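Local coordinates for TRAP-type transporter, periplasmic component (Cupriavidus necator, PDB 4P8B), which binds (S)-2-acetolactate as the periplasmic solute-binding component of a TRAP transporter and probably delivers it to the membrane permease for uptake, at residues L37-G40 with P44-K47; S73-A76 with T80-F83; E50-L55 with I91-G96. One frame throughout, in Å; residues are numbered along the deposited sequence.

Interaction 1. Residues L37-G40 with P44-K47; sequences LVLG and PWGK. With X2X ((2S)-2-hydroxy-2-methyl-3-oxobutanoic acid), chain D.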
loop_
_atom_site.group_PDB
_atom_site.type_symbol
_atom_site.label_atom_id
_atom_site.label_comp_id
_atom_site.label_asym_id
_atom_site.label_seq_id
_atom_site.Cartn_x
_atom_site.Cartn_y
_atom_site.Cartn_z
ATOM N N LEU A 37 -8.559 -8.408 4.405
ATOM C CA LEU A 37 -7.139 -8.178 4.112
ATOM C C LEU A 37 -6.879 -8.657 2.699
ATOM O O LEU A 37 -7.277 -9.779 2.370
ATOM C CB LEU A 37 -6.265 -9.040 5.022
ATOM C CG LEU A 37 -6.401 -8.790 6.517
ATOM C CD1 LEU A 37 -5.704 -9.901 7.296
ATOM C CD2 LEU A 37 -5.873 -7.430 6.911
ATOM N N VAL A 38 -6.150 -7.885 1.890
ATOM C CA VAL A 38 -5.711 -8.420 0.605
ATOM C C VAL A 38 -4.666 -9.501 0.837
ATOM O O VAL A 38 -4.762 -10.577 0.261
ATOM C CB VAL A 38 -5.111 -7.334 -0.298
ATOM C CG1 VAL A 38 -4.558 -7.938 -1.571
ATOM C CG2 VAL A 38 -6.153 -6.319 -0.658
ATOM N N LEU A 39 -3.698 -9.225 1.704
ATOM C CA LEU A 39 -2.583 -10.143 1.987
ATOM C C LEU A 39 -2.736 -10.803 3.347
ATOM O O LEU A 39 -3.082 -10.138 4.335
ATOM C CB LEU A 39 -1.272 -9.356 1.960
ATOM C CG LEU A 39 -0.936 -8.676 0.631
ATOM C CD1 LEU A 39 0.443 -8.003 0.716
ATOM C CD2 LEU A 39 -0.976 -9.682 -0.515
ATOM N N GLY A 40 -2.486 -12.094 3.385
ATOM C CA GLY A 40 -2.572 -12.864 4.599
ATOM C C GLY A 40 -1.303 -12.802 5.420
ATOM O O GLY A 40 -0.376 -12.058 5.112
ATOM N N PRO A 44 3.838 -8.867 5.925
ATOM C CA PRO A 44 3.700 -7.943 7.052
ATOM C C PRO A 44 2.285 -7.380 7.207
ATOM O O PRO A 44 1.767 -7.329 8.306
ATOM C CB PRO A 44 4.717 -6.849 6.717
ATOM C CG PRO A 44 5.790 -7.607 5.977
ATOM C CD PRO A 44 5.041 -8.569 5.126
ATOM N N TRP A 45 1.657 -7.034 6.089
ATOM C CA TRP A 45 0.292 -6.490 6.092
ATOM C C TRP A 45 -0.655 -7.425 6.852
ATOM O O TRP A 45 -1.351 -7.012 7.798
ATOM C CB TRP A 45 -0.130 -6.308 4.650
ATOM C CG TRP A 45 -1.515 -5.877 4.322
ATOM C CD1 TRP A 45 -2.638 -5.889 5.114
ATOM C CD2 TRP A 45 -1.908 -5.351 3.065
ATOM N NE1 TRP A 45 -3.710 -5.422 4.383
ATOM C CE2 TRP A 45 -3.282 -5.074 3.128
ATOM C CE3 TRP A 45 -1.215 -5.091 1.877
ATOM C CZ2 TRP A 45 -3.981 -4.557 2.047
ATOM C CZ3 TRP A 45 -1.890 -4.571 0.825
ATOM C CH2 TRP A 45 -3.280 -4.324 0.899
ATOM N N GLY A 46 -0.660 -8.699 6.489
ATOM C CA GLY A 46 -1.551 -9.645 7.135
ATOM C C GLY A 46 -1.165 -9.937 8.576
ATOM O O GLY A 46 -2.033 -10.149 9.432
ATOM N N LYS A 47 0.128 -9.942 8.875
ATOM C CA LYS A 47 0.567 -10.100 10.247
ATOM C C LYS A 47 0.033 -8.968 11.137
ATOM O O LYS A 47 -0.337 -9.189 12.290
ATOM C CB LYS A 47 2.082 -10.201 10.317
ATOM C CG LYS A 47 2.599 -11.452 9.683
ATOM C CD LYS A 47 4.107 -11.524 9.794
ATOM C CE LYS A 47 4.692 -12.686 9.011
ATOM N NZ LYS A 47 4.195 -13.985 9.523
HETATM O OAD X2X D . -2.192 -5.555 -5.280
HETATM C CAH X2X D . -1.064 -5.252 -4.775
HETATM O OAE X2X D . -0.038 -5.094 -5.501
HETATM C CAI X2X D . -0.927 -5.058 -3.301
HETATM C CAB X2X D . -1.097 -6.404 -2.629
HETATM O OAF X2X D . 0.258 -4.384 -2.986
HETATM C CAG X2X D . -2.041 -4.136 -2.923
HETATM O OAC X2X D . -3.082 -4.583 -2.441
HETATM C CAA X2X D . -1.907 -2.670 -3.161
#

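Interaction 2. Residues S73-A76 with T80-F83; sequences SLVA and TREF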
loop_
_atom_site.group_PDB
_atom_site.type_symbol
_atom_site.label_atom_id
_atom_site.label_comp_id
_atom_site.label_asym_id
_atom_site.label_seq_id
_atom_site.Cartn_x
_atom_site.Cartn_y
_atom_site.Cartn_z
ATOM N N SER A 73 -11.436 -11.939 -0.057
ATOM C CA SER A 73 -12.528 -12.836 -0.431
ATOM C C SER A 73 -13.906 -12.230 -0.188
ATOM O O SER A 73 -14.857 -12.591 -0.879
ATOM C CB SER A 73 -12.447 -14.169 0.318
ATOM O OG SER A 73 -12.727 -13.985 1.695
ATOM N N LEU A 74 -14.024 -11.305 0.763
ATOM C CA LEU A 74 -15.327 -10.728 1.046
ATOM C C LEU A 74 -15.863 -9.899 -0.119
ATOM O O LEU A 74 -17.068 -9.628 -0.176
ATOM C CB LEU A 74 -15.269 -9.904 2.335
ATOM C CG LEU A 74 -15.113 -10.760 3.596
ATOM C CD1 LEU A 74 -14.758 -9.932 4.827
ATOM C CD2 LEU A 74 -16.379 -11.529 3.858
ATOM N N VAL A 75 -14.976 -9.466 -1.018
ATOM C CA VAL A 75 -15.381 -8.841 -2.283
ATOM C C VAL A 75 -14.908 -9.662 -3.503
ATOM O O VAL A 75 -14.613 -9.120 -4.562
ATOM C CB VAL A 75 -14.904 -7.355 -2.396
ATOM C CG1 VAL A 75 -15.719 -6.495 -1.453
ATOM C CG2 VAL A 75 -13.418 -7.224 -2.095
ATOM N N ALA A 76 -14.822 -10.984 -3.345
ATOM C CA ALA A 76 -14.457 -11.888 -4.443
ATOM C C ALA A 76 -13.146 -11.490 -5.118
ATOM O O ALA A 76 -12.986 -11.609 -6.337
ATOM C CB ALA A 76 -15.607 -11.973 -5.449
ATOM N N THR A 80 -10.366 -3.325 -5.406
ATOM C CA THR A 80 -10.634 -1.926 -5.702
ATOM C C THR A 80 -12.088 -1.561 -5.470
ATOM O O THR A 80 -12.479 -0.433 -5.762
ATOM C CB THR A 80 -10.175 -1.496 -7.117
ATOM O OG1 THR A 80 -10.745 -2.348 -8.114
ATOM C CG2 THR A 80 -8.650 -1.534 -7.239
ATOM N N ARG A 81 -12.878 -2.465 -4.893
ATOM C CA ARG A 81 -14.158 -2.062 -4.333
ATOM C C ARG A 81 -14.318 -2.515 -2.885
ATOM O O ARG A 81 -15.427 -2.563 -2.358
ATOM C CB ARG A 81 -15.324 -2.553 -5.186
ATOM C CG ARG A 81 -15.424 -4.063 -5.291
ATOM C CD ARG A 81 -16.594 -4.440 -6.193
ATOM N NE ARG A 81 -16.666 -5.876 -6.429
ATOM C CZ ARG A 81 -17.279 -6.744 -5.637
ATOM N NH1 ARG A 81 -17.924 -6.338 -4.553
ATOM N NH2 ARG A 81 -17.289 -8.040 -5.957
ATOM N N GLU A 82 -13.208 -2.826 -2.234
ATOM C CA GLU A 82 -13.208 -3.126 -0.815
ATOM C C GLU A 82 -13.757 -1.957 0.024
ATOM O O GLU A 82 -14.508 -2.179 0.976
ATOM C CB GLU A 82 -11.791 -3.460 -0.354
ATOM C CG GLU A 82 -11.711 -4.012 1.058
ATOM C CD GLU A 82 -10.281 -4.106 1.600
ATOM O OE1 GLU A 82 -9.522 -3.116 1.457
ATOM O OE2 GLU A 82 -9.886 -5.142 2.153
ATOM N N PHE A 83 -13.405 -0.713 -0.319
ATOM C CA PHE A 83 -13.845 0.417 0.490
ATOM C C PHE A 83 -15.366 0.476 0.533
ATOM O O PHE A 83 -15.962 0.712 1.591
ATOM C CB PHE A 83 -13.293 1.741 -0.039
ATOM C CG PHE A 83 -13.578 2.903 0.860
ATOM C CD1 PHE A 83 -12.794 3.108 1.978
ATOM C CD2 PHE A 83 -14.636 3.767 0.616
ATOM C CE1 PHE A 83 -13.015 4.150 2.818
ATOM C CE2 PHE A 83 -14.876 4.833 1.470
ATOM C CZ PHE A 83 -14.070 5.014 2.583
#

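Interaction 3. Residues E50-L55 with I91-G96; sequences EIWADL and IDMAVG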
loop_
_atom_site.group_PDB
_atom_site.type_symbol
_atom_site.label_atom_id
_atom_site.label_comp_id
_atom_site.label_asym_id
_atom_site.label_seq_id
_atom_site.Cartn_x
_atom_site.Cartn_y
_atom_site.Cartn_z
ATOM N N GLU A 50 -3.558 -9.775 11.928
ATOM C CA GLU A 50 -3.600 -10.858 12.907
ATOM C C GLU A 50 -3.308 -10.319 14.300
ATOM O O GLU A 50 -3.992 -10.670 15.259
ATOM C CB GLU A 50 -2.553 -11.890 12.512
ATOM C CG GLU A 50 -2.524 -13.205 13.248
ATOM C CD GLU A 50 -1.548 -14.165 12.560
ATOM O OE1 GLU A 50 -0.323 -14.017 12.764
ATOM O OE2 GLU A 50 -1.993 -15.033 11.779
ATOM N N ILE A 51 -2.290 -9.475 14.423
ATOM C CA ILE A 51 -1.931 -8.904 15.720
ATOM C C ILE A 51 -3.090 -8.067 16.248
ATOM O O ILE A 51 -3.441 -8.146 17.432
ATOM C CB ILE A 51 -0.655 -8.041 15.618
ATOM C CG1 ILE A 51 0.551 -8.934 15.306
ATOM C CG2 ILE A 51 -0.410 -7.228 16.901
ATOM C CD1 ILE A 51 1.806 -8.189 14.846
ATOM N N TRP A 52 -3.716 -7.285 15.378
ATOM C CA TRP A 52 -4.840 -6.460 15.790
ATOM C C TRP A 52 -5.948 -7.352 16.334
ATOM O O TRP A 52 -6.485 -7.108 17.421
ATOM C CB TRP A 52 -5.345 -5.659 14.594
ATOM C CG TRP A 52 -6.402 -4.644 14.921
ATOM C CD1 TRP A 52 -6.703 -4.106 16.145
ATOM C CD2 TRP A 52 -7.300 -4.048 13.989
ATOM N NE1 TRP A 52 -7.735 -3.199 16.015
ATOM C CE2 TRP A 52 -8.121 -3.150 14.701
ATOM C CE3 TRP A 52 -7.486 -4.180 12.608
ATOM C CZ2 TRP A 52 -9.103 -2.389 14.079
ATOM C CZ3 TRP A 52 -8.458 -3.422 11.994
ATOM C CH2 TRP A 52 -9.250 -2.525 12.726
ATOM N N ALA A 53 -6.302 -8.381 15.578
ATOM C CA ALA A 53 -7.384 -9.273 15.982
ATOM C C ALA A 53 -7.076 -9.946 17.310
ATOM O O ALA A 53 -7.949 -10.010 18.191
ATOM C CB ALA A 53 -7.617 -10.304 14.894
ATOM N N ASP A 54 -5.847 -10.426 17.478
ATOM C CA ASP A 54 -5.447 -11.122 18.703
ATOM C C ASP A 54 -5.492 -10.162 19.884
ATOM O O ASP A 54 -5.968 -10.519 20.968
ATOM C CB ASP A 54 -4.044 -11.741 18.595
ATOM C CG ASP A 54 -3.958 -12.873 17.582
ATOM O OD1 ASP A 54 -5.010 -13.353 17.118
ATOM O OD2 ASP A 54 -2.824 -13.296 17.261
ATOM N N LEU A 55 -5.026 -8.931 19.706
ATOM C CA LEU A 55 -5.014 -8.000 20.827
ATOM C C LEU A 55 -6.429 -7.610 21.228
ATOM O O LEU A 55 -6.724 -7.455 22.414
ATOM C CB LEU A 55 -4.223 -6.744 20.478
ATOM C CG LEU A 55 -2.706 -6.889 20.364
ATOM C CD1 LEU A 55 -2.084 -5.551 19.952
ATOM C CD2 LEU A 55 -2.073 -7.374 21.665
ATOM N N ILE A 91 -18.202 -5.700 4.922
ATOM C CA ILE A 91 -16.981 -5.915 5.697
ATOM C C ILE A 91 -17.069 -5.091 6.982
ATOM O O ILE A 91 -17.400 -3.903 6.933
ATOM C CB ILE A 91 -15.741 -5.465 4.889
ATOM C CG1 ILE A 91 -15.589 -6.331 3.641
ATOM C CG2 ILE A 91 -14.476 -5.546 5.733
ATOM C CD1 ILE A 91 -14.606 -5.776 2.643
ATOM N N ASP A 92 -16.733 -5.697 8.112
ATOM C CA ASP A 92 -16.870 -5.011 9.402
ATOM C C ASP A 92 -15.670 -4.129 9.697
ATOM O O ASP A 92 -15.809 -3.046 10.278
ATOM C CB ASP A 92 -17.007 -6.029 10.531
ATOM C CG ASP A 92 -18.276 -6.891 10.424
ATOM O OD1 ASP A 92 -19.334 -6.397 9.982
ATOM O OD2 ASP A 92 -18.173 -8.063 10.799
HETATM N N MSE A 93 -14.489 -4.610 9.321
HETATM C CA MSE A 93 -13.251 -3.894 9.593
HETATM C C MSE A 93 -12.200 -4.346 8.590
HETATM O O MSE A 93 -12.378 -5.356 7.906
HETATM C CB MSE A 93 -12.760 -4.105 11.031
HETATM C CG MSE A 93 -12.441 -5.533 11.472
HETATM SE SE MSE A 93 -12.887 -5.853 13.416
HETATM C CE MSE A 93 -11.545 -4.712 14.180
ATOM N N ALA A 94 -11.103 -3.618 8.474
ATOM C CA ALA A 94 -10.089 -3.972 7.492
ATOM C C ALA A 94 -8.766 -3.326 7.801
ATOM O O ALA A 94 -8.709 -2.318 8.515
ATOM C CB ALA A 94 -10.552 -3.548 6.110
ATOM N N VAL A 95 -7.703 -3.922 7.288
ATOM C CA VAL A 95 -6.437 -3.226 7.115
ATOM C C VAL A 95 -6.280 -3.103 5.608
ATOM O O VAL A 95 -6.189 -4.113 4.926
ATOM C CB VAL A 95 -5.247 -3.963 7.749
ATOM C CG1 VAL A 95 -3.986 -3.138 7.571
ATOM C CG2 VAL A 95 -5.502 -4.253 9.227
ATOM N N GLY A 96 -6.341 -1.890 5.082
ATOM C CA GLY A 96 -6.314 -1.675 3.652
ATOM C C GLY A 96 -5.150 -0.840 3.183
ATOM O O GLY A 96 -4.595 -0.042 3.923
#

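Interaction 1. Residues L37-G40 with P44-K47
G40 and G46 bring the two backbones together, with their CA atoms 4.2 Å apart where the loop 37-40 meets the first turn of the helix. The G46 CA lies 3.2 Å from L39 O and 3.4 Å from G40 O. The second approach is a CA-H...O contact, with 146° at the hydrogen. W45 carries the rest. Its CG is anti to the backbone N (chi1 175°), which sends the indole along the loop toward the ligand. L39 crosses it at about a right angle. The L39 CB sits over one face near the rim, and L39 CD1 reaches W45 CE3 at 3.5 Å. V38 CB comes obliquely to W45 CH2 at 3.7 Å, and L37 CD2 lies near the pyrrole end. At the far edge of the ring, W45 CH2 is 3.4 Å from the acetolactate oxygen OAC. V38 and L39 add methyl groups beside the ligand carbon CAB, so this wall of the pocket is largely apolar. The indole N-H is hydrogen-bonded to V95, which ties the ring to strand 93-97. The loop joins strand 33-36 to helix 44-59, and V38 and L39 also touch W199 of helix 199-208.

Interaction 2. Residues S73-A76 with T80-F83
The V75 and R81 side chains run alongside each other in opposite senses, and the flat guanidinium of R81 lies against the valine. V75 CB lies 3.8 Å from the guanidinium plane, nearer its edge than its middle. V75 CG1 stands 3.8 Å from R81 NH1. V75 O lies over the same face, 3.2 Å from R81 NH2. That angle is too poor for a hydrogen bond, so the two simply pack, perhaps with weak electrostatic attraction. R81 CG sits between its backbone N and carbonyl carbon (chi1 62°). From there the chain runs extended to NE and carries the charged end back to V75 and A76. D78 holds that end through a salt bridge to R81 NE, which probably helps fix the guanidinium over the valine. V75 CG1 also meets the backbone of E82, 4.2 Å from E82 CA. The E82 carboxylate turns to other partners: OE2 is hydrogen-bonded to S36 OG and OE1 to W101 NE1. Within 73-76, A76 N bonds to S73 O and closes a short turn. This is a compact loop between strand 66-69 and helix 82-88, with R81 at the N-cap position. The loop also includes the acetolactate-binding residue Q79.

Interaction 3. Residues E50-L55 with I91-G96
The indole of W52 has the selenomethionine methyl of M93 on one face, the carbonyl oxygen of A94 near its plane at an edge, and V95 approaching obliquely. M93 CE is 3.3 Å above the ring plane and nearest to W52 CZ2, at 3.4 Å. It lies 3.6 Å from the centroid of the six-membered ring, 24° off the normal, which makes a CH-pi contact. The selenium stands farther back, 5.3 Å from the same centroid, and completes a Met-aromatic contact. M93 folds back over the ring, and its last torsion (chi3 -68°) turns CE to the indole. A94 O meets W52 CZ3 at 3.7 Å. V95 CG2 slides alongside W52 CE3 at 3.9 Å.

W52 points from helix 50-55 toward strand 93-96. The short segments run nearly antiparallel, at 150°, with their axes 10.2 Å apart, and the large ring fills much of that distance. Other parts of the fold surround W52. F246 meets the W52 ring edge-to-face, and A267 and A268 of helix 258-279 touch its side chain. M93 and W52 both touch M35 of strand 33-36.

The contact is therefore almost wholly apolar and buried. The polar side-chain atom of W52, NE1, is satisfied by a hydrogen bond to V264 O. That bond probably fixes the rotation of the indole, so that its face stays turned to the M93 methyl while dispersion and CH-pi attraction join helix to sheet.

In the fold
Interactions 1 and 3 share helix 44-59 and lie about 10 Å apart between centres. The hydrogen bond from W45 NE1 to V95 O, 2.9 Å long, joins them. L37 CD2 also packs on V95 CB at 3.6 Å. Interactions 1 and 2 touch where L37 N lies 4.2 Å from E82 OE2, a packing contact. Interaction 2 is nested within the chain loop of interaction 3, and E82 CG packs on I91 CD1 at 3.7 Å. Interaction 1 alone touches the acetolactate. The E82 side chain of interaction 2 stays about 8 Å from the ligand, and that of V95 in interaction 3 about 10 Å. The helix-sheet core backs the pocket wall through V95 and W45.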